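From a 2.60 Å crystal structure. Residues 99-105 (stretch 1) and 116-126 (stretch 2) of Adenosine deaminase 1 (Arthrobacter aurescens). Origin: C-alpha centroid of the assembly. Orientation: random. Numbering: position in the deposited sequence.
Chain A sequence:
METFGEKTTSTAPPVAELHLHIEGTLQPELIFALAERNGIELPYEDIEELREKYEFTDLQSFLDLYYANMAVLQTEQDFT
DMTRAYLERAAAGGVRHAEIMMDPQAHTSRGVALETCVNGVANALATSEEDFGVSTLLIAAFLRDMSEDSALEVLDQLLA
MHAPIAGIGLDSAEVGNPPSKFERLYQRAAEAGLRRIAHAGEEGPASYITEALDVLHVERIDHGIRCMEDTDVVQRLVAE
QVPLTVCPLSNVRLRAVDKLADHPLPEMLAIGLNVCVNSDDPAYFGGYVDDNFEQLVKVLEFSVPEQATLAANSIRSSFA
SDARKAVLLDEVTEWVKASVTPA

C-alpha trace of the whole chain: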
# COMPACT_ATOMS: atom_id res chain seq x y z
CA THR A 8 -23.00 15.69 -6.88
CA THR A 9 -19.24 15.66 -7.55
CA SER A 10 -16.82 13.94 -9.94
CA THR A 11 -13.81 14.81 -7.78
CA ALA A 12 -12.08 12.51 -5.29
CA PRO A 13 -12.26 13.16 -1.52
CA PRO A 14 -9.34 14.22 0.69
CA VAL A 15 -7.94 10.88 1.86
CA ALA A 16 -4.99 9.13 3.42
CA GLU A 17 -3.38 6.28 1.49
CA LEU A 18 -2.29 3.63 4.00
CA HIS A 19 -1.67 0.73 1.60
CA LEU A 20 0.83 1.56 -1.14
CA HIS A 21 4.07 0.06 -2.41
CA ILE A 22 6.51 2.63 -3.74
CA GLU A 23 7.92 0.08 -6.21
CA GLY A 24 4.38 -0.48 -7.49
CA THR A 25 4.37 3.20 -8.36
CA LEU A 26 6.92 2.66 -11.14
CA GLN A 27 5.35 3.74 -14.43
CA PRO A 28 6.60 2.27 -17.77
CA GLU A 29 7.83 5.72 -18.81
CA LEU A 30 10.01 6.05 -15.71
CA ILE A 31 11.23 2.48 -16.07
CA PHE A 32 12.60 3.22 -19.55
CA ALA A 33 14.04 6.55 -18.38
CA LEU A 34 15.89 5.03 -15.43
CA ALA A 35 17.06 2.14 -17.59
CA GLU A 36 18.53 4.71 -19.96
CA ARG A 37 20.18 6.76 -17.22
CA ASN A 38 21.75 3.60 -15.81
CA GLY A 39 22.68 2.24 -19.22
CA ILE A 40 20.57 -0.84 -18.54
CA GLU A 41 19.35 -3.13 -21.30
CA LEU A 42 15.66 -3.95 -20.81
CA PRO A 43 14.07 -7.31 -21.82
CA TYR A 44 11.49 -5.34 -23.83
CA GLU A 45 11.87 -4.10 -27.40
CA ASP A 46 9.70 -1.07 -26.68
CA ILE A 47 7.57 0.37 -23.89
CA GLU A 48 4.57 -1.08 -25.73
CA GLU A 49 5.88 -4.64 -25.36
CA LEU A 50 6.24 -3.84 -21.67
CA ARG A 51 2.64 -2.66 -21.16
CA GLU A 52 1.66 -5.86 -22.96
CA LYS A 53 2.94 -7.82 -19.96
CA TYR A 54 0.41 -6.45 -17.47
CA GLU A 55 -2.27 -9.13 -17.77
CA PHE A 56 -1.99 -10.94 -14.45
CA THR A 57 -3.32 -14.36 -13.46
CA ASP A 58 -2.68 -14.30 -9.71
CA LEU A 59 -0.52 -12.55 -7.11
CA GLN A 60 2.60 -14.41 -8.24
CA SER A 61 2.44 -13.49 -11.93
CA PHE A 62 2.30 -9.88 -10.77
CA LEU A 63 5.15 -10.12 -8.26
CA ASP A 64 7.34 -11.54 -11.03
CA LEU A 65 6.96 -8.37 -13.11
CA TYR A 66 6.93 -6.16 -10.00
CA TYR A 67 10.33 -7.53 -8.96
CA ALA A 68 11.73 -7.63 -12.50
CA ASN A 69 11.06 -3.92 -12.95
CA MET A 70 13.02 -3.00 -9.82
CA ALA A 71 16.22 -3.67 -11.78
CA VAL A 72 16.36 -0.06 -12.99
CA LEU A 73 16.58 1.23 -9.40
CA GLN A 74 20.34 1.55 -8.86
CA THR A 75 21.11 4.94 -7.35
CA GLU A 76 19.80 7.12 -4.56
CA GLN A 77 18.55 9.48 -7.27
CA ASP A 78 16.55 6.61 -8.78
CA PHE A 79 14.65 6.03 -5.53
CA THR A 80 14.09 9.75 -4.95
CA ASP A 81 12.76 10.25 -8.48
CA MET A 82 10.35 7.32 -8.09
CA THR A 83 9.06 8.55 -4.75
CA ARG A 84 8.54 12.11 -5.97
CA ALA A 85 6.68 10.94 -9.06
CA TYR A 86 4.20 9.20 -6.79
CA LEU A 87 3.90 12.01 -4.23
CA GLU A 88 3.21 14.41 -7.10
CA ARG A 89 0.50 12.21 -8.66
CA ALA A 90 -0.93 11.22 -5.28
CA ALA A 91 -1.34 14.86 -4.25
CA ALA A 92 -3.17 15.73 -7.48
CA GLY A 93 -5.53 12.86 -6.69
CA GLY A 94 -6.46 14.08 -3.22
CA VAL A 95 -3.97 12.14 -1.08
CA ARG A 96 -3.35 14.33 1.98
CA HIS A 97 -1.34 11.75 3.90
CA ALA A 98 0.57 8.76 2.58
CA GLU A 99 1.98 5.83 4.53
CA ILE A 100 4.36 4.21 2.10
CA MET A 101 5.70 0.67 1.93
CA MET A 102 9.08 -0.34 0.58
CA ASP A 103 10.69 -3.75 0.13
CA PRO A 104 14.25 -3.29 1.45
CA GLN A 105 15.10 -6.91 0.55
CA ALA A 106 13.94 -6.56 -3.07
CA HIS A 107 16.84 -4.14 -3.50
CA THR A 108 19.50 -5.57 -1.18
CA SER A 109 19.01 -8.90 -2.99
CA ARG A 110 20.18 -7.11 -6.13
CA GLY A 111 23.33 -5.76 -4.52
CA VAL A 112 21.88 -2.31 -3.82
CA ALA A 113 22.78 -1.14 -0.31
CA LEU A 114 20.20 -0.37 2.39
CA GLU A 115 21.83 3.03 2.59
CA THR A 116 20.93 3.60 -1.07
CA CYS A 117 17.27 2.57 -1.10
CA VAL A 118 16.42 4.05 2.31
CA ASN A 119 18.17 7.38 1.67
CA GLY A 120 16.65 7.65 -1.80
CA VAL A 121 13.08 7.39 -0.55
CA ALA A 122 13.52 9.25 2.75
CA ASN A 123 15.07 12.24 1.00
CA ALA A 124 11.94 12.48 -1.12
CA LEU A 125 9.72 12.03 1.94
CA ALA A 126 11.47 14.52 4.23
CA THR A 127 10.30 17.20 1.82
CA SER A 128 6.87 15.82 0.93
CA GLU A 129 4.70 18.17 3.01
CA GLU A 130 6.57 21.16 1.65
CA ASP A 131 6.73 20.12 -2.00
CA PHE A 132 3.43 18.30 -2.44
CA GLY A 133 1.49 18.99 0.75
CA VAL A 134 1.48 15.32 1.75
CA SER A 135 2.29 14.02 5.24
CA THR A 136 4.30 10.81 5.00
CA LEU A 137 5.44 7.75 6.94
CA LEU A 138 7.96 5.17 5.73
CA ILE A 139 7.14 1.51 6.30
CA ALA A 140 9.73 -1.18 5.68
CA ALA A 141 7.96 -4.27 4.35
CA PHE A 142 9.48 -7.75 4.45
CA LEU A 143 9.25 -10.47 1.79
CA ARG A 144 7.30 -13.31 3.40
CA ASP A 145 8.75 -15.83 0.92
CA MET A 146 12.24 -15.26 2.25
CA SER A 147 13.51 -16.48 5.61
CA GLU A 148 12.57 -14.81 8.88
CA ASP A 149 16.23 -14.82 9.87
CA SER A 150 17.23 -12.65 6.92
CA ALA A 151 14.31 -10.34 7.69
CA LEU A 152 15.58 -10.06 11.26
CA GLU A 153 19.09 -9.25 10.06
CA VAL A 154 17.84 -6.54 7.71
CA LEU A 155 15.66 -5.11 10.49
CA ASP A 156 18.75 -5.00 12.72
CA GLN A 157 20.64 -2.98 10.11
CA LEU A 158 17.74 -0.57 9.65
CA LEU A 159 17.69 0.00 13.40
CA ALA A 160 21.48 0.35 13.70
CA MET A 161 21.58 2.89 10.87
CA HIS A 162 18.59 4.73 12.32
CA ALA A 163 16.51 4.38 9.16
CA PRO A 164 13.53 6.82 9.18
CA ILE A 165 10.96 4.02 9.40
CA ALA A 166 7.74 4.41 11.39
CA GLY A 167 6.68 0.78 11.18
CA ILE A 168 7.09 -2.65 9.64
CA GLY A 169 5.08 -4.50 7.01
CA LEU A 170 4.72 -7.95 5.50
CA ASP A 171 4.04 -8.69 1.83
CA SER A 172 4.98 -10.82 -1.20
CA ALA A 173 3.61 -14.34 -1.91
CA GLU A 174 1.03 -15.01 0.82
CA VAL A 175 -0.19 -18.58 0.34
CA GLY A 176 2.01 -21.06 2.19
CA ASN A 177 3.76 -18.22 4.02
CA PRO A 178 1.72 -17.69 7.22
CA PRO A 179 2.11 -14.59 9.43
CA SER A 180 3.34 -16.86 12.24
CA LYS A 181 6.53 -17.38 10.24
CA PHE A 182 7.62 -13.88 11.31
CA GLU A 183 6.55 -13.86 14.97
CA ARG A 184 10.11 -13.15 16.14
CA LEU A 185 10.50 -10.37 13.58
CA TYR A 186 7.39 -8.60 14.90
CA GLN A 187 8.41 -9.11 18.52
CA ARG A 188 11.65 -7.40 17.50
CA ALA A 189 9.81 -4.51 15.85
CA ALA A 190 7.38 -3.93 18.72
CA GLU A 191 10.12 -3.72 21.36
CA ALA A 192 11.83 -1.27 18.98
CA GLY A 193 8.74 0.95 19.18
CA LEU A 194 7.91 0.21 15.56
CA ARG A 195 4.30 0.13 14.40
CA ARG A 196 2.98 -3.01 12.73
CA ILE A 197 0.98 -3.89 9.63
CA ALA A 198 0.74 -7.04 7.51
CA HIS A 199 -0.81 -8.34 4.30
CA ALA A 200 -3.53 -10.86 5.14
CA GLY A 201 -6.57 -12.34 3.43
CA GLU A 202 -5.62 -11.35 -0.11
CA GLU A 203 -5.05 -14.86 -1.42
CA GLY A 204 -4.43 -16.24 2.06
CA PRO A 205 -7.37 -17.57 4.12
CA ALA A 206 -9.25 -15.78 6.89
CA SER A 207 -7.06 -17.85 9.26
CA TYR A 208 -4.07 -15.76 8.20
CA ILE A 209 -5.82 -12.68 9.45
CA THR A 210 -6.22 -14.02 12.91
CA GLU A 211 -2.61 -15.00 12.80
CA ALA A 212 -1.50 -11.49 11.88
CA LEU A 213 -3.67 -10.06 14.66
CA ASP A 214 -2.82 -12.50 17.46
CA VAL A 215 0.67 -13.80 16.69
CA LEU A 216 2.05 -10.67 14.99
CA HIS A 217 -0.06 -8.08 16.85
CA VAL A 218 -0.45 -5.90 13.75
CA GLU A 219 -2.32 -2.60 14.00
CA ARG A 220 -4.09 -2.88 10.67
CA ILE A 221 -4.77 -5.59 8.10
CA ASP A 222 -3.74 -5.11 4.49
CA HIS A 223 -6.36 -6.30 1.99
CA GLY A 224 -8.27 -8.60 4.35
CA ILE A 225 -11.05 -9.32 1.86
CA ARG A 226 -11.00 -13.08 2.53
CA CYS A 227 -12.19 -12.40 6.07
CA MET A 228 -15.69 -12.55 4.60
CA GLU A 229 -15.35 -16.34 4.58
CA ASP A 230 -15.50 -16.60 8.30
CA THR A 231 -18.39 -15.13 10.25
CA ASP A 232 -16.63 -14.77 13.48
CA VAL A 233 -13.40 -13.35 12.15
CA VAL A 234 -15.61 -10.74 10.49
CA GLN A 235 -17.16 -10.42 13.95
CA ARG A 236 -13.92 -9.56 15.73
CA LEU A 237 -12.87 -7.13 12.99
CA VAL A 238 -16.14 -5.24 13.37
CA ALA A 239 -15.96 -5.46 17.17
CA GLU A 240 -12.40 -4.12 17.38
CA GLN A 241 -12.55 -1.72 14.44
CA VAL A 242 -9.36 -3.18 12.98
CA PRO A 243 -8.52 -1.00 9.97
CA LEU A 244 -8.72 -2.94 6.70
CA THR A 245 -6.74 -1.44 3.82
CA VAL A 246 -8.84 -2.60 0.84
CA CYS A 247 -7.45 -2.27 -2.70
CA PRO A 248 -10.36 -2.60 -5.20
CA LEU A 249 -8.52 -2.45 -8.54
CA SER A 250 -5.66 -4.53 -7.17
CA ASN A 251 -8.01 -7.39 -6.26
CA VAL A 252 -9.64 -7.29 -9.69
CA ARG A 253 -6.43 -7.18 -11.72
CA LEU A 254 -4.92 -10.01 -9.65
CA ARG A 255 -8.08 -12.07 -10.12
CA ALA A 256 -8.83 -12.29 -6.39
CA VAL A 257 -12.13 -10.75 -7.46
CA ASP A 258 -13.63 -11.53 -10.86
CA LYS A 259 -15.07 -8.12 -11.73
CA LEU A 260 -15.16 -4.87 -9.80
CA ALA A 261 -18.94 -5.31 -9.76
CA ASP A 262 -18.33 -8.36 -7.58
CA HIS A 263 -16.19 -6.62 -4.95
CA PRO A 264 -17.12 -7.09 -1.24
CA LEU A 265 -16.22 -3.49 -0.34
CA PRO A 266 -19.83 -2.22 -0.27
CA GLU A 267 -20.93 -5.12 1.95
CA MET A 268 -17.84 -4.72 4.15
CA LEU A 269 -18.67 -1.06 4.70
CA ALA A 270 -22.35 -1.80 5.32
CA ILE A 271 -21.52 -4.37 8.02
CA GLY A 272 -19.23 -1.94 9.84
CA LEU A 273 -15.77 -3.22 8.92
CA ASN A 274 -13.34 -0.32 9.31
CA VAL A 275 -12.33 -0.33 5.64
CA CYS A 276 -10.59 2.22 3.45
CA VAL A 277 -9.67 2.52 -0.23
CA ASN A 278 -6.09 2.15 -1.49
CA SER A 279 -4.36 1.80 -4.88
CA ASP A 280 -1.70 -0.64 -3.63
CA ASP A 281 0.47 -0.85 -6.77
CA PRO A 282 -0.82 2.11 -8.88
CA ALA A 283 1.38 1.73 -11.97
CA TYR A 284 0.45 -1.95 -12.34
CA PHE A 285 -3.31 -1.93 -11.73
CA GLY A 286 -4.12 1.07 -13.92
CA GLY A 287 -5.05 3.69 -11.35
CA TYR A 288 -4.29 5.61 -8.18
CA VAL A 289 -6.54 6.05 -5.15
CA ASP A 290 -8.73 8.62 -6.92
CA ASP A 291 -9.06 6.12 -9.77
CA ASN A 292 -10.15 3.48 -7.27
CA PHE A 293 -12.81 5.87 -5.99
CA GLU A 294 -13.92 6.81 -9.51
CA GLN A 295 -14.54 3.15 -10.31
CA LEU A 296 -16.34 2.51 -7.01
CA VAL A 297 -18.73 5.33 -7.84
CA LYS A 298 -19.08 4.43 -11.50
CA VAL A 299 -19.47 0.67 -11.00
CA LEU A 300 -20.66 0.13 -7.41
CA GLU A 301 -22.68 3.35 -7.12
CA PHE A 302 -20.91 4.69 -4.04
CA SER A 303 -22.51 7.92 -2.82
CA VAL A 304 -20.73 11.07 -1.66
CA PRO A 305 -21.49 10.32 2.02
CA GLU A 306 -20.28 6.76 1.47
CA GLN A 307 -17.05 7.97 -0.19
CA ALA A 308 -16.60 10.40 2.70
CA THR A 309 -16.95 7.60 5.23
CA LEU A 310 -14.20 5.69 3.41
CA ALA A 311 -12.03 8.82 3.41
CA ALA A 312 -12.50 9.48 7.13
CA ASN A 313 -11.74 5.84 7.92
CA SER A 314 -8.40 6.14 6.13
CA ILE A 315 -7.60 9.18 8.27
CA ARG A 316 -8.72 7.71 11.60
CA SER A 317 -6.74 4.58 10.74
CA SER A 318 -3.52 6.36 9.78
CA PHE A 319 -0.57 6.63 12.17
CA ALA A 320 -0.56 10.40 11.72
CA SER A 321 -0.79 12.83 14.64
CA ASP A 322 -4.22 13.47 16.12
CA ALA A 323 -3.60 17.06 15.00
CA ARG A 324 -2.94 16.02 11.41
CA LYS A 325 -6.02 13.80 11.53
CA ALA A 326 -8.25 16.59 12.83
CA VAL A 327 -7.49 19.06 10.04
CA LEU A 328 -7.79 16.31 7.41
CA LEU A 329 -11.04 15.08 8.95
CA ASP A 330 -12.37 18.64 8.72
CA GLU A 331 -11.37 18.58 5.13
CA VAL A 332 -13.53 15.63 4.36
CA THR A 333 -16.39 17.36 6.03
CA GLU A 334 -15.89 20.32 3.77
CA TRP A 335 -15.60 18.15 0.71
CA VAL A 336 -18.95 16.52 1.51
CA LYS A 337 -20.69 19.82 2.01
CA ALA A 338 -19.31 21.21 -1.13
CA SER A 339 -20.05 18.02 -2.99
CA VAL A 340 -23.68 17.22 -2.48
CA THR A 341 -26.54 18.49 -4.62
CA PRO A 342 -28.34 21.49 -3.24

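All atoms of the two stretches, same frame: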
# COMPACT_ATOMS: atom_id res chain seq x y z
N GLU A 99 1.11 6.73 3.78
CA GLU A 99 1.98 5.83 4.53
C GLU A 99 2.51 4.75 3.59
O GLU A 99 1.78 3.85 3.17
CB GLU A 99 1.26 5.26 5.76
CG GLU A 99 1.04 6.33 6.83
CD GLU A 99 0.29 5.83 8.05
OE1 GLU A 99 0.35 4.62 8.35
OE2 GLU A 99 -0.35 6.67 8.72
N ILE A 100 3.79 4.87 3.27
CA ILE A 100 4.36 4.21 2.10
C ILE A 100 5.21 3.00 2.43
O ILE A 100 6.12 3.06 3.26
CB ILE A 100 5.20 5.22 1.30
CG1 ILE A 100 4.32 6.40 0.87
CG2 ILE A 100 5.84 4.55 0.09
CD1 ILE A 100 5.10 7.67 0.57
N MET A 101 4.91 1.89 1.77
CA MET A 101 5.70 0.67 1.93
C MET A 101 6.87 0.60 0.96
O MET A 101 6.87 1.20 -0.12
CB MET A 101 4.83 -0.58 1.81
CG MET A 101 4.36 -1.13 3.14
SD MET A 101 3.26 -2.55 2.94
CE MET A 101 1.73 -1.74 2.53
N MET A 102 7.87 -0.18 1.36
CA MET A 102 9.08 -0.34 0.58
C MET A 102 9.62 -1.72 0.92
O MET A 102 9.54 -2.14 2.08
CB MET A 102 10.06 0.76 0.98
CG MET A 102 11.51 0.47 0.66
SD MET A 102 12.53 1.73 1.45
CE MET A 102 14.15 1.21 0.90
N ASP A 103 10.13 -2.42 -0.08
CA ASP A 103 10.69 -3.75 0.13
C ASP A 103 12.21 -3.69 0.15
O ASP A 103 12.85 -3.92 -0.88
CB ASP A 103 10.22 -4.73 -0.95
CG ASP A 103 8.71 -4.88 -1.01
OD1 ASP A 103 8.04 -4.61 0.01
OD2 ASP A 103 8.19 -5.28 -2.08
N PRO A 104 12.79 -3.40 1.32
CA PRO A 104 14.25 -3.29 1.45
C PRO A 104 14.95 -4.48 0.79
O PRO A 104 15.92 -4.29 0.05
CB PRO A 104 14.46 -3.34 2.96
CG PRO A 104 13.20 -2.87 3.54
CD PRO A 104 12.11 -3.31 2.62
N GLN A 105 14.46 -5.69 1.05
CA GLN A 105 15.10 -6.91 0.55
C GLN A 105 15.07 -7.03 -0.97
O GLN A 105 15.96 -7.64 -1.56
CB GLN A 105 14.46 -8.14 1.18
CG GLN A 105 14.74 -8.32 2.66
CD GLN A 105 13.71 -9.21 3.33
OE1 GLN A 105 12.54 -8.84 3.43
NE2 GLN A 105 14.14 -10.37 3.80
N THR A 116 21.39 3.05 0.20
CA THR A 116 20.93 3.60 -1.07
C THR A 116 19.41 3.68 -1.20
O THR A 116 18.87 4.74 -1.53
CB THR A 116 21.48 2.80 -2.28
OG1 THR A 116 22.91 2.81 -2.24
CG2 THR A 116 21.01 3.42 -3.58
N CYS A 117 18.72 2.58 -0.95
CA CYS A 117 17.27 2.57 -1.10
C CYS A 117 16.56 3.39 -0.02
O CYS A 117 15.63 4.13 -0.32
CB CYS A 117 16.70 1.14 -1.22
SG CYS A 117 17.08 -0.02 0.12
N VAL A 118 17.01 3.27 1.22
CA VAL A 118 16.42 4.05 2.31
C VAL A 118 16.63 5.56 2.13
O VAL A 118 15.68 6.34 2.21
CB VAL A 118 16.97 3.64 3.69
CG1 VAL A 118 16.34 4.49 4.78
CG2 VAL A 118 16.71 2.16 3.94
N ASN A 119 17.87 5.96 1.89
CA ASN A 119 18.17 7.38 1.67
C ASN A 119 17.41 7.96 0.48
O ASN A 119 16.90 9.08 0.55
CB ASN A 119 19.67 7.60 1.48
CG ASN A 119 20.46 7.40 2.76
OD1 ASN A 119 19.89 7.23 3.84
ND2 ASN A 119 21.79 7.43 2.65
N GLY A 120 17.33 7.20 -0.60
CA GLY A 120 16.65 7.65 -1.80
C GLY A 120 15.21 8.04 -1.54
O GLY A 120 14.76 9.11 -1.93
N VAL A 121 14.48 7.15 -0.86
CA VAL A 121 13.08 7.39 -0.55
C VAL A 121 12.93 8.49 0.50
O VAL A 121 12.23 9.47 0.29
CB VAL A 121 12.39 6.11 -0.04
CG1 VAL A 121 10.96 6.40 0.37
CG2 VAL A 121 12.45 5.02 -1.10
N ALA A 122 13.61 8.31 1.64
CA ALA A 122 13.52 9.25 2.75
C ALA A 122 13.74 10.69 2.31
O ALA A 122 13.00 11.59 2.72
CB ALA A 122 14.51 8.87 3.84
N ASN A 123 14.75 10.90 1.49
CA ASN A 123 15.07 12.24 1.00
C ASN A 123 13.90 12.85 0.25
O ASN A 123 13.67 14.06 0.33
CB ASN A 123 16.32 12.21 0.11
CG ASN A 123 17.59 11.90 0.90
OD1 ASN A 123 17.63 12.06 2.12
ND2 ASN A 123 18.64 11.47 0.20
N ALA A 124 13.15 12.02 -0.46
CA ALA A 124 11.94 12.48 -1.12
C ALA A 124 10.83 12.74 -0.11
O ALA A 124 10.04 13.67 -0.28
CB ALA A 124 11.48 11.47 -2.17
N LEU A 125 10.78 11.93 0.94
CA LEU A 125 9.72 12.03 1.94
C LEU A 125 9.89 13.20 2.89
O LEU A 125 8.92 13.85 3.28
CB LEU A 125 9.63 10.74 2.76
CG LEU A 125 9.32 9.46 1.99
CD1 LEU A 125 9.22 8.30 2.96
CD2 LEU A 125 8.04 9.60 1.19
N ALA A 126 11.14 13.46 3.27
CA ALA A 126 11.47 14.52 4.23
C ALA A 126 11.04 15.90 3.73
O ALA A 126 11.08 16.88 4.47
CB ALA A 126 12.96 14.51 4.53

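Met102 is the centre of this contact between a buried strand and a helix running nearly antiparallel to it (164° between their axes, 11.1 Å at closest approach). Its side chain is extended, with all three chi angles in the t well, and so spans the gap to the helix; it has 87 Å² covered by the other stretch, more than any other residue here. The terminal methyl makes the two closest approaches, Met102 CE to Cys117 SG at 3.3 Å and Met102 CE to Val118 N at 3.5 Å; Met102 CE is also 4.1 Å from Val118 CG2. One helical turn along, Met102 SD packs 4.2 Å from Val121 CG2. Cys117 and Val121 both direct their CA-to-CB bonds toward the strand, whereas that of Val118 points sideways.

Strand alternation sets the second apolar contact. Ile100, two residues before Met102, also points toward the helix, and Ile100 CD1 reaches Leu125 CD2 at 3.6 Å. Leu125 follows Val121 by four residues, which keeps Cys117, Val121 and Leu125 along one side of the helix. Glu99 and Met101 make no contact with the helix; both Glu99 carboxylate oxygens are hydrogen-bonded elsewhere in the structure.

Beyond Met102 the chain turns into another helix, and contact thins: Pro104 O stands 4.4 Å from Cys117 SG. The CA-to-CB bonds of Asp103 and Gln105 point away. No hydrogen bond crosses between the stretches; their contact is one of apolar packing, burying 258 Å² over both sides. Backbone hydrogen bonds run along the helix, among them Val121 N to Cys117 O (3.3 Å) and Leu125 N to Val121 O (2.9 Å). Neither asparagine of the helix touches stretch 1: the CA-to-CB bond of Asn119 points away, and Asn123 is exposed and out of reach.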